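Local coordinates for uncharacterized protein Atu2773 (Agrobacterium tumefaciens, PDB 2QV5), which is of unknown function but belongs to a divergent polysaccharide deacetylase family and may act on a carbohydrate substrate, at residues Thr30-Val35 with Arg237-Val242; Arg51-Glu56 with Ala226-Ser231. One frame throughout, in Å; residues are numbered along the deposited sequence. Where two conformers were deposited one is given.

Contact 1 (Thr30-Val35 with Arg237-Val242); sequences TRVAIV and RGIEIV
Val32 pairs with Ile241, and Arg31 with Glu240, as two strands run parallel at 32° between their axes. Both polar backbone atoms of Val32 are used: its N donates to Glu240 O at 3.0 Å, and its O accepts from Val242 N at 2.9 Å. A third bond, Glu240 N to Thr30 O at 3.1 Å, completes the regular pairing. Ile241 CA also offers a C-H to Val32 O, at 3.2 Å. On the face carrying Val32 and Ile241, the two side chains lie side by side. The chi2 of Ile241 (-69°) places CD1 against Val32, 3.9 Å from its CB. Val32 CG2 meets Ile239 CG2 obliquely at 3.8 Å, and Leu203 and Ala207 of helix 193-210 cover Val32. On the other face Arg31 makes a cation-pi contact with Trp24, while Glu240 is bonded to Ser25. At Val242 the direct bonds give way to a water that donates to Val242 O and accepts from Ile34 N. Arg31 and Ala33 turn their backbones to strand 212-218, whereas Ile34 bonds to Thr58. Strand 239-241 is thus a short parallel branch beside a closed ring of seven parallel strands, consistent with the (beta/alpha)7 barrel of polysaccharide deacetylases.

Contact 2 (Arg51-Glu56 with Ala226-Ser231); sequences RDLPPE and AISKWS
Leu53 and Ser228 bring their backbones to 4.8 Å between CA atoms where the chain leaving helix 43-52 crosses helix 221-233. The tight part is the run Asp52-Leu53-Pro54. Leu53 CD2 reaches the helix at two places, meeting Ile227 CG2 at 3.7 Å and Ser228 OG at 3.4 Å. Ser228 OG also comes to 3.0 Å from Asp52 O, yet its hydrogen bond runs to Ile224 O, one turn back in its own helix. The torsion explains this: OG stands beside its own backbone N, anti to the carbonyl carbon (chi1 -62°), where it can reach back along the helix. Asp52 O is satisfied instead by Arg232 NH2 from the next turn, a bond that ties the end of one helix to the other. Pro54 directs its ring at the helix, with CD 4.0 Å from Ser228 CA; its closer approach to the hydroxyl of Ser231 is doubtful, since that residue has two conformers. The outer side is looser and polar. There Arg51 NH1 grips Asp52 OD1 at 2.9 Å, and Lys48 holds OD2. Separately, on the exposed back of helix 221-233, Lys229 has its CB directed away from the turn and forms a salt bridge with Glu233 through NZ. Inward, Leu53 and Ile227 both pack on Val36 of strand 30-39, so the turn, the helix and the strand share one apolar layer.

Overall arrangement
The two contacts illustrate how a barrel wall and its outer helices are joined by successive elements of the chain. Strand 30-39 of contact 1 leads into helix 43-52 of contact 2, and helix 221-233 of contact 2 leads into strand 239-241 of contact 1, so both pairings link an early part of the chain with its end. Their centres are about 12 Å apart. Trp230 joins them: its CZ3 lies 3.6 Å from Ile241 CD1 and 3.8 Å from Ile34 CD1, touching both strands. Glu56 adds a second junction, with CG 3.4 Å from Ile241 O. Neither contact contains a ligand or an identified catalytic residue.

Contact 1 (Thr30-Val35 with Arg237-Val242)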
loop_
_atom_site.group_PDB
_atom_site.type_symbol
_atom_site.label_atom_id
_atom_site.label_comp_id
_atom_site.label_asym_id
_atom_site.label_seq_id
_atom_site.Cartn_x
_atom_site.Cartn_y
_atom_site.Cartn_z
ATOM N N THR A 30 15.533 10.764 10.177
ATOM C CA THR A 30 15.058 10.385 8.840
ATOM C C THR A 30 14.251 9.079 8.922
ATOM O O THR A 30 14.684 8.122 9.558
ATOM C CB THR A 30 16.265 10.188 7.871
ATOM O OG1 THR A 30 17.004 11.413 7.742
ATOM C CG2 THR A 30 15.819 9.715 6.498
ATOM N N ARG A 31 13.070 9.043 8.304
ATOM C CA ARG A 31 12.269 7.818 8.318
ATOM C C ARG A 31 11.904 7.414 6.904
ATOM O O ARG A 31 11.726 8.274 6.041
ATOM C CB ARG A 31 10.987 8.014 9.123
ATOM C CG ARG A 31 11.165 8.253 10.605
ATOM C CD ARG A 31 9.816 8.465 11.268
ATOM N NE ARG A 31 9.173 9.705 10.816
ATOM C CZ ARG A 31 7.895 10.017 11.037
ATOM N NH1 ARG A 31 7.113 9.192 11.710
ATOM N NH2 ARG A 31 7.391 11.149 10.571
ATOM N N VAL A 32 11.794 6.107 6.673
ATOM C CA VAL A 32 11.453 5.587 5.348
ATOM C C VAL A 32 10.399 4.495 5.531
ATOM O O VAL A 32 10.550 3.665 6.420
ATOM C CB VAL A 32 12.721 4.993 4.642
ATOM C CG1 VAL A 32 12.361 4.032 3.517
ATOM C CG2 VAL A 32 13.633 6.104 4.091
ATOM N N ALA A 33 9.335 4.508 4.726
ATOM C CA ALA A 33 8.445 3.340 4.611
ATOM C C ALA A 33 8.666 2.719 3.243
ATOM O O ALA A 33 8.917 3.424 2.271
ATOM C CB ALA A 33 6.970 3.714 4.789
ATOM N N ILE A 34 8.621 1.393 3.179
ATOM C CA ILE A 34 8.727 0.679 1.897
ATOM C C ILE A 34 7.584 -0.311 1.865
ATOM O O ILE A 34 7.416 -1.081 2.814
ATOM C CB ILE A 34 10.076 -0.084 1.721
ATOM C CG1 ILE A 34 11.256 0.884 1.581
ATOM C CG2 ILE A 34 10.017 -1.014 0.481
ATOM C CD1 ILE A 34 12.592 0.290 2.014
ATOM N N VAL A 35 6.783 -0.255 0.803
ATOM C CA VAL A 35 5.728 -1.214 0.577
ATOM C C VAL A 35 6.134 -2.202 -0.516
ATOM O O VAL A 35 6.499 -1.812 -1.635
ATOM C CB VAL A 35 4.398 -0.517 0.191
ATOM C CG1 VAL A 35 3.247 -1.521 0.106
ATOM C CG2 VAL A 35 4.077 0.583 1.169
ATOM N N ARG A 237 22.979 4.237 8.719
ATOM C CA ARG A 237 22.997 5.576 8.137
ATOM C C ARG A 237 21.906 6.506 8.700
ATOM O O ARG A 237 21.469 7.427 8.028
ATOM C CB ARG A 237 22.936 5.487 6.606
ATOM C CG ARG A 237 24.152 4.793 6.003
ATOM C CD ARG A 237 24.159 4.823 4.474
ATOM N NE ARG A 237 22.855 4.504 3.897
ATOM C CZ ARG A 237 22.371 3.274 3.744
ATOM N NH1 ARG A 237 23.071 2.214 4.128
ATOM N NH2 ARG A 237 21.172 3.102 3.204
ATOM N N GLY A 238 21.496 6.277 9.945
ATOM C CA GLY A 238 20.486 7.127 10.606
ATOM C C GLY A 238 19.069 7.091 10.041
ATOM O O GLY A 238 18.306 8.048 10.210
ATOM N N ILE A 239 18.711 5.993 9.379
ATOM C CA ILE A 239 17.372 5.835 8.792
ATOM C C ILE A 239 16.592 4.779 9.562
ATOM O O ILE A 239 17.055 3.647 9.689
ATOM C CB ILE A 239 17.448 5.432 7.300
ATOM C CG1 ILE A 239 18.038 6.577 6.465
ATOM C CG2 ILE A 239 16.067 5.048 6.747
ATOM C CD1 ILE A 239 18.739 6.109 5.228
ATOM N N GLU A 240 15.433 5.160 10.092
ATOM C CA GLU A 240 14.503 4.194 10.663
ATOM C C GLU A 240 13.449 3.792 9.624
ATOM O O GLU A 240 12.754 4.648 9.070
ATOM C CB GLU A 240 13.841 4.741 11.938
ATOM C CG GLU A 240 12.906 3.717 12.625
ATOM C CD GLU A 240 12.491 4.086 14.044
ATOM O OE1 GLU A 240 12.839 5.190 14.516
ATOM O OE2 GLU A 240 11.824 3.246 14.703
ATOM N N ILE A 241 13.332 2.493 9.353
ATOM C CA ILE A 241 12.222 1.996 8.505
ATOM C C ILE A 241 10.962 1.813 9.358
ATOM O O ILE A 241 10.980 1.093 10.357
ATOM C CB ILE A 241 12.576 0.667 7.771
ATOM C CG1 ILE A 241 14.004 0.718 7.173
ATOM C CG2 ILE A 241 11.484 0.298 6.738
ATOM C CD1 ILE A 241 14.193 1.675 6.015
ATOM N N VAL A 242 9.893 2.510 8.994
ATOM C CA VAL A 242 8.662 2.490 9.773
ATOM C C VAL A 242 7.500 2.037 8.896
ATOM O O VAL A 242 7.589 2.113 7.671
ATOM C CB VAL A 242 8.351 3.883 10.398
ATOM C CG1 VAL A 242 9.517 4.359 11.271
ATOM C CG2 VAL A 242 8.051 4.933 9.321
HETATM O O HOH W 1 18.426 10.445 11.399
HETATM O O HOH W 2 7.518 0.100 5.865
#

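Contact 2 (Arg51-Glu56 with Ala226-Ser231)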
loop_
_atom_site.group_PDB
_atom_site.type_symbol
_atom_site.label_atom_id
_atom_site.label_comp_id
_atom_site.label_asym_id
_atom_site.label_seq_id
_atom_site.Cartn_x
_atom_site.Cartn_y
_atom_site.Cartn_z
ATOM N N ARG A 51 9.532 -14.740 4.188
ATOM C CA ARG A 51 10.812 -15.317 4.640
ATOM C C ARG A 51 11.956 -14.291 4.720
ATOM O O ARG A 51 12.759 -14.318 5.662
ATOM C CB ARG A 51 11.200 -16.454 3.690
ATOM C CG ARG A 51 12.374 -17.318 4.097
ATOM C CD ARG A 51 12.651 -18.318 2.980
ATOM N NE ARG A 51 13.979 -18.919 3.076
ATOM C CZ ARG A 51 15.057 -18.486 2.424
ATOM N NH1 ARG A 51 14.981 -17.434 1.614
ATOM N NH2 ARG A 51 16.219 -19.111 2.583
ATOM N N ASP A 52 12.021 -13.390 3.737
ATOM C CA ASP A 52 13.192 -12.526 3.548
ATOM C C ASP A 52 13.106 -11.077 4.029
ATOM O O ASP A 52 14.118 -10.515 4.458
ATOM C CB ASP A 52 13.635 -12.528 2.081
ATOM C CG ASP A 52 14.176 -13.871 1.622
ATOM O OD1 ASP A 52 14.371 -14.781 2.460
ATOM O OD2 ASP A 52 14.395 -14.013 0.402
ATOM N N LEU A 53 11.935 -10.450 3.917
ATOM C CA LEU A 53 11.818 -9.032 4.270
ATOM C C LEU A 53 11.760 -8.883 5.789
ATOM O O LEU A 53 11.099 -9.670 6.446
ATOM C CB LEU A 53 10.589 -8.382 3.613
ATOM C CG LEU A 53 10.586 -8.386 2.073
ATOM C CD1 LEU A 53 9.188 -8.234 1.507
ATOM C CD2 LEU A 53 11.500 -7.314 1.506
ATOM N N PRO A 54 12.481 -7.891 6.349
ATOM C CA PRO A 54 12.326 -7.584 7.773
ATOM C C PRO A 54 10.927 -7.016 8.058
ATOM O O PRO A 54 10.298 -6.446 7.143
ATOM C CB PRO A 54 13.420 -6.537 8.020
ATOM C CG PRO A 54 13.633 -5.909 6.700
ATOM C CD PRO A 54 13.494 -7.025 5.719
ATOM N N PRO A 55 10.421 -7.196 9.301
ATOM C CA PRO A 55 9.047 -6.799 9.676
ATOM C C PRO A 55 8.714 -5.314 9.513
ATOM O O PRO A 55 7.547 -4.936 9.569
ATOM C CB PRO A 55 8.955 -7.177 11.154
ATOM C CG PRO A 55 10.334 -7.390 11.610
ATOM C CD PRO A 55 11.112 -7.859 10.419
ATOM N N GLU A 56 9.740 -4.493 9.327
ATOM C CA GLU A 56 9.572 -3.051 9.165
ATOM C C GLU A 56 9.046 -2.711 7.776
ATOM O O GLU A 56 8.548 -1.621 7.561
ATOM C CB GLU A 56 10.899 -2.335 9.402
ATOM C CG GLU A 56 11.341 -2.276 10.870
ATOM C CD GLU A 56 12.144 -3.505 11.315
ATOM O OE1 GLU A 56 12.302 -4.466 10.521
ATOM O OE2 GLU A 56 12.612 -3.506 12.474
ATOM N N ALA A 226 16.897 -7.137 -2.877
ATOM C CA ALA A 226 17.488 -5.800 -2.762
ATOM C C ALA A 226 16.908 -5.021 -1.596
ATOM O O ALA A 226 17.649 -4.379 -0.869
ATOM C CB ALA A 226 17.306 -5.002 -4.056
ATOM N N ILE A 227 15.585 -5.084 -1.431
ATOM C CA ILE A 227 14.892 -4.394 -0.338
ATOM C C ILE A 227 15.230 -5.010 1.016
ATOM O O ILE A 227 15.509 -4.279 1.959
ATOM C CB ILE A 227 13.361 -4.309 -0.594
ATOM C CG1 ILE A 227 13.094 -3.370 -1.776
ATOM C CG2 ILE A 227 12.565 -3.842 0.651
ATOM C CD1 ILE A 227 11.713 -3.434 -2.269
ATOM N N SER A 228 15.262 -6.339 1.106
ATOM C CA SER A 228 15.672 -6.991 2.359
ATOM C C SER A 228 17.036 -6.505 2.839
ATOM O O SER A 228 17.180 -6.102 3.993
ATOM C CB SER A 228 15.705 -8.514 2.221
ATOM O OG SER A 228 14.417 -9.018 1.924
ATOM N N LYS A 229 18.018 -6.539 1.945
ATOM C CA LYS A 229 19.389 -6.138 2.261
ATOM C C LYS A 229 19.504 -4.653 2.656
ATOM O O LYS A 229 20.109 -4.326 3.684
ATOM C CB LYS A 229 20.287 -6.451 1.067
ATOM C CG LYS A 229 21.756 -6.087 1.245
ATOM C CD LYS A 229 22.499 -6.253 -0.076
ATOM C CE LYS A 229 23.986 -5.969 0.063
ATOM N NZ LYS A 229 24.260 -4.731 0.848
ATOM N N TRP A 230 18.925 -3.770 1.833
ATOM C CA TRP A 230 18.951 -2.325 2.078
ATOM C C TRP A 230 18.273 -1.926 3.412
ATOM O O TRP A 230 18.839 -1.135 4.178
ATOM C CB TRP A 230 18.315 -1.579 0.896
ATOM C CG TRP A 230 18.512 -0.081 0.932
ATOM C CD1 TRP A 230 19.533 0.625 0.371
ATOM C CD2 TRP A 230 17.661 0.880 1.572
ATOM N NE1 TRP A 230 19.374 1.968 0.620
ATOM C CE2 TRP A 230 18.233 2.150 1.359
ATOM C CE3 TRP A 230 16.470 0.790 2.305
ATOM C CZ2 TRP A 230 17.654 3.330 1.853
ATOM C CZ3 TRP A 230 15.898 1.962 2.804
ATOM C CH2 TRP A 230 16.493 3.215 2.571
ATOM N N SER A 231 17.088 -2.489 3.685
ATOM C CA SER A 231 16.347 -2.151 4.901
ATOM C C SER A 231 17.061 -2.626 6.165
ATOM O O SER A 231 16.979 -1.965 7.204
ATOM C CB SER A 231 14.901 -2.668 4.852
ATOM O OG SER A 231 14.851 -4.034 4.492
#